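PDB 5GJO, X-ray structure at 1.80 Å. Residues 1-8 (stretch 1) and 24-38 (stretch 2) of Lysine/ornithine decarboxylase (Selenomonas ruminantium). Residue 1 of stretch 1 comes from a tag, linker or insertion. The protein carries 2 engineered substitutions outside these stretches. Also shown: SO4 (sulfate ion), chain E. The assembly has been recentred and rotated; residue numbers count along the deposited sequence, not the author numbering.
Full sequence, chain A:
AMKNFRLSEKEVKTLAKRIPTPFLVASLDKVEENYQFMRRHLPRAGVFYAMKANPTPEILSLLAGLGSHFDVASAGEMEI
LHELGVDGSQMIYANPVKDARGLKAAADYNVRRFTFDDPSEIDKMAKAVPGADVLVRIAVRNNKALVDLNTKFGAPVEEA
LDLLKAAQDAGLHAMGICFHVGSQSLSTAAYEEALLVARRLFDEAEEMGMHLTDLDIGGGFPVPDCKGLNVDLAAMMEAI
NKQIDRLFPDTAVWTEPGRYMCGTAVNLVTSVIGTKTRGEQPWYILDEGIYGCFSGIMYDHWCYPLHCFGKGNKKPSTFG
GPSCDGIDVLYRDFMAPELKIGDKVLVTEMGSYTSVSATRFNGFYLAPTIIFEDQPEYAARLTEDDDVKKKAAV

Stretch 1 1-8: AMKNFRLS
Stretch 2, residues 24-38: LVASLDKVEENYQFM

The ammonium group of Lys30 is the polar hub of this contact, gathering ligands from both stretches around one nitrogen. Lys30 NZ forms a salt bridge with Glu33 OE2 at 2.8 Å and donates to Asn34 OD1 at 3.1 Å, both within its own helix. Across the interface Lys30 NZ makes a weak hydrogen bond of 3.3 Å to Lys3 O and donates to water 3 at 2.9 Å; water 3 in turn donates to Asn4 OD1 at 2.5 Å. Met2 SD lies 3.5 Å from Lys30 NZ and 3.6 Å from Asn34 OD1. The lysine reaches this site with chi1 t, chi2 p, chi3 t and chi4 t; Glu33 is t, t with chi3 -74°, and Asn34 is m with chi2 -21°.

Stretch 1 is extended, without regular helix or strand: from Met2 to Ser8 phi runs between -62° and -147° and psi between 127° and 162°. Stretch 2 leaves a strand, 24-26, turns at Ser27 and enters a helix from Leu28 onward. Ser27 (phi/psi -101°/110°, chi1 t) caps this helix, Ser27 OG accepting from Lys30 N at 3.0 Å; the following i to i+4 bonds begin with Val31 N to Ser27 O at 3.1 Å. The two stretches run in opposite senses, as the register shows: CA atoms of Met2 and Glu33 are 8.5 Å apart, Phe5 and Lys30 6.5 Å, Leu7 and Val25 8.7 Å.

Apolar contacts lie at both ends of the polar cluster. Met2 (m, t, m) points toward the helix and sets its methyl over the face of Phe37 (chi1 t, chi2 -89°), with Met2 CE 3.6 Å from the ring centroid and 11° off the normal; Met2 SD is oblique, 4.3 Å from that centroid. Phe5 (chi1 t, chi2 60°) receives a matching CH-pi contact, Ser27 CB standing 3.6 Å from its ring centroid, also 11° off the normal. At the ring edge Phe5 CE2 approaches Val25 O at 3.6 Å and Val25 CG1 at 4.0 Å. Leu7 (m, t) extends the packing, with Leu7 CD1 4.0 Å from Val25 CG2 (Val25 chi1 t).

Two waters bridge the Lys3 backbone to Glu33. Water 2 accepts from Lys3 N at 2.8 Å and donates to Glu33 OE2 at 3.0 Å, while water 1 lies 2.9 Å from Lys3 O and 3.2 Å from Glu33 OE2. Arg6, t through chi3, is out of reach of stretch 2; Arg6 NH1 donates to SO4 O1 at 3.1 Å.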

ATOM      1  N   ALA A   1      31.165 -10.555  -6.674  1.00 58.71           N
ATOM      2  CA  ALA A   1      31.462 -11.163  -7.999  1.00 56.71           C
ATOM      3  C   ALA A   1      30.297 -10.885  -8.948  1.00 50.90           C
ATOM      4  O   ALA A   1      30.528 -10.288  -9.999  1.00 58.78           O
ATOM      5  CB  ALA A   1      31.749 -12.666  -7.886  1.00 57.47           C
ATOM      6  N   MET A   2      29.068 -11.290  -8.575  1.00 42.46           N
ATOM      7  CA  MET A   2      27.858 -11.132  -9.445  1.00 37.91           C
ATOM      8  C   MET A   2      27.544  -9.620  -9.760  1.00 31.44           C
ATOM      9  O   MET A   2      27.695  -8.738  -8.895  1.00 34.83           O
ATOM     10  CB  MET A   2      26.611 -11.800  -8.823  1.00 32.27           C
ATOM     11  CG  MET A   2      26.428 -13.291  -9.027  1.00 34.00           C
ATOM     12  SD  MET A   2      24.701 -13.724  -8.542  1.00 30.44           S
ATOM     13  CE  MET A   2      24.612 -13.231  -6.780  1.00 29.51           C
ATOM     14  N   LYS A   3      27.132  -9.343 -10.998  1.00 31.81           N
ATOM     15  CA  LYS A   3      26.716  -7.979 -11.435  1.00 31.16           C
ATOM     16  C   LYS A   3      25.194  -7.790 -11.240  1.00 22.49           C
ATOM     17  O   LYS A   3      24.442  -8.600 -11.737  1.00 24.85           O
ATOM     18  CB  LYS A   3      27.055  -7.805 -12.914  1.00 39.95           C
ATOM     19  CG  LYS A   3      27.007  -6.369 -13.414  1.00 54.33           C
ATOM     20  CD  LYS A   3      28.374  -5.652 -13.377  1.00 63.42           C
ATOM     21  CE  LYS A   3      29.149  -5.881 -14.678  1.00 68.61           C
ATOM     22  NZ  LYS A   3      30.353  -5.013 -14.772  1.00 69.15           N
ATOM     23  N   ASN A   4      24.753  -6.697 -10.619  1.00 19.34           N
ATOM     24  CA  ASN A   4      23.344  -6.422 -10.503  1.00 16.84           C
ATOM     25  C   ASN A   4      22.759  -6.058 -11.874  1.00 15.96           C
ATOM     26  O   ASN A   4      23.498  -5.560 -12.707  1.00 14.10           O
ATOM     27  CB  ASN A   4      23.106  -5.273  -9.536  1.00 19.86           C
ATOM     28  CG  ASN A   4      23.578  -5.582  -8.137  1.00 22.44           C
ATOM     29  OD1 ASN A   4      23.566  -6.704  -7.710  1.00 24.57           O
ATOM     30  ND2 ASN A   4      24.115  -4.565  -7.489  1.00 27.43           N
ATOM     31  N   PHE A   5      21.473  -6.311 -12.147  1.00 12.98           N
ATOM     32  CA  PHE A   5      20.924  -5.922 -13.441  1.00 12.65           C
ATOM     33  C   PHE A   5      20.743  -4.398 -13.413  1.00 13.33           C
ATOM     34  O   PHE A   5      20.194  -3.791 -12.438  1.00 12.73           O
ATOM     35  CB  PHE A   5      19.566  -6.612 -13.637  1.00 14.29           C
ATOM     36  CG  PHE A   5      18.828  -6.147 -14.841  1.00 14.04           C
ATOM     37  CD1 PHE A   5      19.385  -6.299 -16.078  1.00 12.76           C
ATOM     38  CD2 PHE A   5      17.572  -5.484 -14.736  1.00 12.56           C
ATOM     39  CE1 PHE A   5      18.704  -5.867 -17.215  1.00 13.29           C
ATOM     40  CE2 PHE A   5      16.903  -5.065 -15.863  1.00 12.75           C
ATOM     41  CZ  PHE A   5      17.456  -5.263 -17.099  1.00 11.39           C
ATOM     42  N   ARG A   6      21.233  -3.738 -14.449  1.00 13.10           N
ATOM     43  CA  ARG A   6      21.109  -2.303 -14.546  1.00 13.26           C
ATOM     44  C   ARG A   6      20.968  -1.922 -15.990  1.00 14.40           C
ATOM     45  O   ARG A   6      21.876  -2.205 -16.818  1.00 11.37           O
ATOM     46  CB  ARG A   6      22.396  -1.656 -14.034  1.00 16.59           C
ATOM     47  CG  ARG A   6      22.333  -0.141 -14.185  1.00 20.24           C
ATOM     48  CD  ARG A   6      23.403   0.617 -13.360  1.00 25.21           C
ATOM     49  NE  ARG A   6      23.354   2.055 -13.704  1.00 27.36           N
ATOM     50  CZ  ARG A   6      23.984   3.019 -13.036  1.00 31.32           C
ATOM     51  NH1 ARG A   6      24.717   2.718 -11.998  1.00 26.60           N
ATOM     52  NH2 ARG A   6      23.881   4.299 -13.453  1.00 32.72           N
ATOM     53  N   LEU A   7      19.942  -1.176 -16.295  1.00 12.20           N
ATOM     54  CA  LEU A   7      19.784  -0.645 -17.605  1.00 13.07           C
ATOM     55  C   LEU A   7      20.793   0.465 -17.868  1.00 13.73           C
ATOM     56  O   LEU A   7      21.050   1.279 -17.025  1.00 13.76           O
ATOM     57  CB  LEU A   7      18.368  -0.068 -17.780  1.00 12.35           C
ATOM     58  CG  LEU A   7      17.229  -1.100 -17.727  1.00 12.48           C
ATOM     59  CD1 LEU A   7      15.930  -0.397 -17.580  1.00 12.82           C
ATOM     60  CD2 LEU A   7      17.218  -2.091 -18.883  1.00 11.45           C
ATOM     61  N   SER A   8      21.298   0.543 -19.098  1.00 13.43           N
ATOM     62  CA  SER A   8      22.079   1.668 -19.513  1.00 14.64           C
ATOM     63  C   SER A   8      21.220   2.874 -19.828  1.00 14.38           C
ATOM     64  O   SER A   8      20.079   2.772 -20.078  1.00 14.37           O
ATOM     65  CB  SER A   8      22.915   1.322 -20.756  1.00 15.79           C
ATOM     66  OG  SER A   8      22.099   1.276 -21.899  1.00 14.85           O
ATOM     67  N   LEU A  24       8.390  -1.163 -14.570  1.00 11.79           N
ATOM     68  CA  LEU A  24       9.502  -1.980 -14.121  1.00 12.49           C
ATOM     69  C   LEU A  24      10.037  -2.805 -15.248  1.00 12.65           C
ATOM     70  O   LEU A  24       9.273  -3.235 -16.123  1.00 13.22           O
ATOM     71  CB  LEU A  24       9.083  -2.903 -12.998  1.00 13.56           C
ATOM     72  CG  LEU A  24       8.626  -2.182 -11.706  1.00 15.92           C
ATOM     73  CD1 LEU A  24       7.737  -3.061 -10.900  1.00 19.13           C
ATOM     74  CD2 LEU A  24       9.783  -1.758 -10.835  1.00 15.91           C
ATOM     75  N   VAL A  25      11.317  -3.114 -15.220  1.00 10.95           N
ATOM     76  CA  VAL A  25      11.934  -3.996 -16.198  1.00 11.00           C
ATOM     77  C   VAL A  25      12.654  -5.124 -15.434  1.00 10.73           C
ATOM     78  O   VAL A  25      13.540  -4.830 -14.561  1.00 11.35           O
ATOM     79  CB  VAL A  25      12.950  -3.260 -17.094  1.00 10.47           C
ATOM     80  CG1 VAL A  25      13.614  -4.210 -18.059  1.00 12.07           C
ATOM     81  CG2 VAL A  25      12.331  -2.036 -17.792  1.00 10.74           C
ATOM     82  N   ALA A  26      12.231  -6.351 -15.632  1.00 10.56           N
ATOM     83  CA  ALA A  26      12.759  -7.540 -15.010  1.00 11.07           C
ATOM     84  C   ALA A  26      13.615  -8.369 -15.919  1.00 13.09           C
ATOM     85  O   ALA A  26      13.163  -8.733 -17.059  1.00 12.71           O
ATOM     86  CB  ALA A  26      11.638  -8.419 -14.504  1.00 13.16           C
ATOM     87  N   SER A  27      14.791  -8.770 -15.419  1.00 12.34           N
ATOM     88  CA  SER A  27      15.693  -9.644 -16.196  1.00 13.48           C
ATOM     89  C   SER A  27      15.585 -11.095 -15.717  1.00 13.50           C
ATOM     90  O   SER A  27      15.954 -11.438 -14.604  1.00 12.34           O
ATOM     91  CB  SER A  27      17.125  -9.165 -16.123  1.00 13.94           C
ATOM     92  OG  SER A  27      18.056 -10.189 -16.549  1.00 14.13           O
ATOM     93  N   LEU A  28      15.004 -11.925 -16.562  1.00 11.77           N
ATOM     94  CA  LEU A  28      14.876 -13.364 -16.249  1.00 14.23           C
ATOM     95  C   LEU A  28      16.251 -13.964 -16.122  1.00 14.50           C
ATOM     96  O   LEU A  28      16.477 -14.872 -15.297  1.00 13.65           O
ATOM     97  CB  LEU A  28      14.084 -14.056 -17.344  1.00 12.54           C
ATOM     98  CG  LEU A  28      12.628 -13.683 -17.424  1.00 13.89           C
ATOM     99  CD1 LEU A  28      11.923 -14.442 -18.556  1.00 16.17           C
ATOM    100  CD2 LEU A  28      11.803 -13.795 -16.130  1.00 15.86           C
ATOM    101  N   ASP A  29      17.188 -13.550 -16.984  1.00 14.42           N
ATOM    102  CA  ASP A  29      18.541 -14.100 -16.910  1.00 15.03           C
ATOM    103  C   ASP A  29      19.184 -13.801 -15.542  1.00 13.43           C
ATOM    104  O   ASP A  29      19.892 -14.655 -14.992  1.00 13.14           O
ATOM    105  CB  ASP A  29      19.465 -13.611 -17.991  1.00 14.44           C
ATOM    106  CG  ASP A  29      19.166 -14.214 -19.391  1.00 16.66           C
ATOM    107  OD1 ASP A  29      18.180 -14.978 -19.553  1.00 19.43           O
ATOM    108  OD2 ASP A  29      19.904 -13.764 -20.312  1.00 19.45           O
ATOM    109  N   LYS A  30      18.876 -12.631 -14.965  1.00 12.95           N
ATOM    110  CA  LYS A  30      19.485 -12.302 -13.664  1.00 12.90           C
ATOM    111  C   LYS A  30      18.749 -13.122 -12.580  1.00 12.65           C
ATOM    112  O   LYS A  30      19.457 -13.590 -11.627  1.00 12.79           O
ATOM    113  CB  LYS A  30      19.358 -10.810 -13.297  1.00 12.61           C
ATOM    114  CG  LYS A  30      19.986 -10.418 -11.953  1.00 13.96           C
ATOM    115  CD  LYS A  30      21.477 -10.721 -11.788  1.00 15.91           C
ATOM    116  CE  LYS A  30      21.856 -10.359 -10.368  1.00 19.36           C
ATOM    117  NZ  LYS A  30      23.094 -11.007  -9.978  1.00 23.08           N
ATOM    118  N   VAL A  31      17.440 -13.332 -12.707  1.00 13.15           N
ATOM    119  CA  VAL A  31      16.750 -14.247 -11.742  1.00 12.96           C
ATOM    120  C   VAL A  31      17.399 -15.635 -11.790  1.00 13.85           C
ATOM    121  O   VAL A  31      17.736 -16.260 -10.780  1.00 11.59           O
ATOM    122  CB  VAL A  31      15.246 -14.322 -11.954  1.00 13.10           C
ATOM    123  CG1 VAL A  31      14.628 -15.367 -11.046  1.00 14.00           C
ATOM    124  CG2 VAL A  31      14.638 -12.918 -11.679  1.00 14.39           C
ATOM    125  N   GLU A  32      17.634 -16.120 -13.011  1.00 12.70           N
ATOM    126  CA  GLU A  32      18.285 -17.415 -13.137  1.00 14.08           C
ATOM    127  C   GLU A  32      19.663 -17.462 -12.553  1.00 12.94           C
ATOM    128  O   GLU A  32      19.991 -18.467 -11.868  1.00 14.17           O
ATOM    129  CB  GLU A  32      18.227 -17.844 -14.648  1.00 15.78           C
ATOM    130  CG  GLU A  32      18.960 -19.144 -14.937  1.00 17.64           C
ATOM    131  CD  GLU A  32      18.658 -19.711 -16.368  1.00 22.81           C
ATOM    132  OE1 GLU A  32      17.988 -19.081 -17.160  1.00 25.91           O
ATOM    133  OE2 GLU A  32      19.238 -20.732 -16.744  1.00 22.81           O
ATOM    134  N   GLU A  33      20.496 -16.425 -12.801  1.00 13.87           N
ATOM    135  CA  GLU A  33      21.783 -16.337 -12.228  1.00 15.32           C
ATOM    136  C   GLU A  33      21.729 -16.380 -10.688  1.00 13.72           C
ATOM    137  O   GLU A  33      22.595 -17.039 -10.012  1.00 13.09           O
ATOM    138  CB  GLU A  33      22.497 -15.086 -12.691  1.00 18.44           C
ATOM    139  CG  GLU A  33      23.845 -14.830 -12.096  1.00 26.90           C
ATOM    140  CD  GLU A  33      24.417 -13.493 -12.635  1.00 36.02           C
ATOM    141  OE1 GLU A  33      24.812 -13.519 -13.807  1.00 50.82           O
ATOM    142  OE2 GLU A  33      24.460 -12.448 -11.904  1.00 30.75           O
ATOM    143  N   ASN A  34      20.768 -15.631 -10.134  1.00 11.70           N
ATOM    144  CA  ASN A  34      20.592 -15.672  -8.671  1.00 12.43           C
ATOM    145  C   ASN A  34      20.203 -17.080  -8.147  1.00 12.24           C
ATOM    146  O   ASN A  34      20.710 -17.518  -7.083  1.00 12.98           O
ATOM    147  CB  ASN A  34      19.532 -14.654  -8.222  1.00 12.86           C
ATOM    148  CG  ASN A  34      20.008 -13.223  -8.371  1.00 12.54           C
ATOM    149  OD1 ASN A  34      21.221 -12.960  -8.426  1.00 14.35           O
ATOM    150  ND2 ASN A  34      19.056 -12.270  -8.280  1.00 12.89           N
ATOM    151  N   TYR A  35      19.332 -17.786  -8.851  1.00 13.10           N
ATOM    152  CA  TYR A  35      18.955 -19.118  -8.458  1.00 13.77           C
ATOM    153  C   TYR A  35      20.187 -20.010  -8.519  1.00 14.70           C
ATOM    154  O   TYR A  35      20.480 -20.767  -7.603  1.00 12.75           O
ATOM    155  CB  TYR A  35      17.833 -19.643  -9.391  1.00 14.02           C
ATOM    156  CG  TYR A  35      17.289 -20.962  -8.971  1.00 13.66           C
ATOM    157  CD1 TYR A  35      16.257 -21.052  -8.023  1.00 12.80           C
ATOM    158  CD2 TYR A  35      17.855 -22.130  -9.442  1.00 15.88           C
ATOM    159  CE1 TYR A  35      15.753 -22.272  -7.647  1.00 13.82           C
ATOM    160  CE2 TYR A  35      17.368 -23.373  -9.062  1.00 16.22           C
ATOM    161  CZ  TYR A  35      16.326 -23.448  -8.157  1.00 15.17           C
ATOM    162  OH  TYR A  35      15.784 -24.659  -7.739  1.00 15.61           O
ATOM    163  N   GLN A  36      20.915 -19.960  -9.607  1.00 14.62           N
ATOM    164  CA  GLN A  36      22.101 -20.821  -9.729  1.00 16.62           C
ATOM    165  C   GLN A  36      23.187 -20.519  -8.727  1.00 16.86           C
ATOM    166  O   GLN A  36      23.841 -21.443  -8.271  1.00 15.11           O
ATOM    167  CB  GLN A  36      22.680 -20.801 -11.144  1.00 18.12           C
ATOM    168  CG  GLN A  36      21.699 -21.435 -12.149  1.00 22.21           C
ATOM    169  CD  GLN A  36      21.159 -22.886 -11.826  1.00 29.60           C
ATOM    170  OE1 GLN A  36      21.738 -23.689 -11.043  1.00 32.28           O
ATOM    171  NE2 GLN A  36      20.015 -23.205 -12.422  1.00 31.06           N
ATOM    172  N   PHE A  37      23.411 -19.258  -8.405  1.00 15.11           N
ATOM    173  CA  PHE A  37      24.365 -18.892  -7.395  1.00 15.28           C
ATOM    174  C   PHE A  37      23.982 -19.547  -6.045  1.00 15.21           C
ATOM    175  O   PHE A  37      24.840 -20.021  -5.335  1.00 13.84           O
ATOM    176  CB  PHE A  37      24.381 -17.377  -7.257  1.00 16.00           C
ATOM    177  CG  PHE A  37      25.339 -16.813  -6.250  1.00 18.20           C
ATOM    178  CD1 PHE A  37      24.950 -16.642  -4.952  1.00 15.84           C
ATOM    179  CD2 PHE A  37      26.591 -16.341  -6.645  1.00 19.49           C
ATOM    180  CE1 PHE A  37      25.801 -16.058  -4.020  1.00 19.68           C
ATOM    181  CE2 PHE A  37      27.435 -15.714  -5.728  1.00 20.78           C
ATOM    182  CZ  PHE A  37      27.029 -15.577  -4.408  1.00 19.67           C
ATOM    183  N   MET A  38      22.713 -19.516  -5.701  1.00 15.02           N
ATOM    184  CA  MET A  38      22.248 -20.139  -4.427  1.00 15.58           C
ATOM    185  C   MET A  38      22.449 -21.660  -4.472  1.00 15.69           C
ATOM    186  O   MET A  38      22.860 -22.264  -3.510  1.00 14.01           O
ATOM    187  CB  MET A  38      20.783 -19.801  -4.099  1.00 17.52           C
ATOM    188  CG  MET A  38      20.344 -20.410  -2.808  1.00 18.69           C
ATOM    189  SD  MET A  38      18.784 -19.641  -2.249  1.00 19.62           S
ATOM    190  CE  MET A  38      19.508 -18.205  -1.539  1.00 22.51           C
TER
HETATM  191  S   SO4 E 403      25.537   6.533 -10.456  1.00 63.96           S
HETATM  192  O1  SO4 E 403      26.111   5.164 -10.614  1.00 54.67           O
HETATM  193  O2  SO4 E 403      25.353   6.813  -9.013  1.00 68.81           O
HETATM  194  O3  SO4 E 403      26.511   7.426 -11.133  1.00 66.39           O
HETATM  195  O4  SO4 E 403      24.244   6.824 -11.136  1.00 61.28           O
HETATM  196  O   HOH W   1      24.150 -10.157 -14.175  1.00 33.02           O
HETATM  197  O   HOH W   2      27.033 -11.304 -12.962  1.00 38.65           O
HETATM  198  O   HOH W   3      23.800  -9.194  -7.869  1.00 30.56           O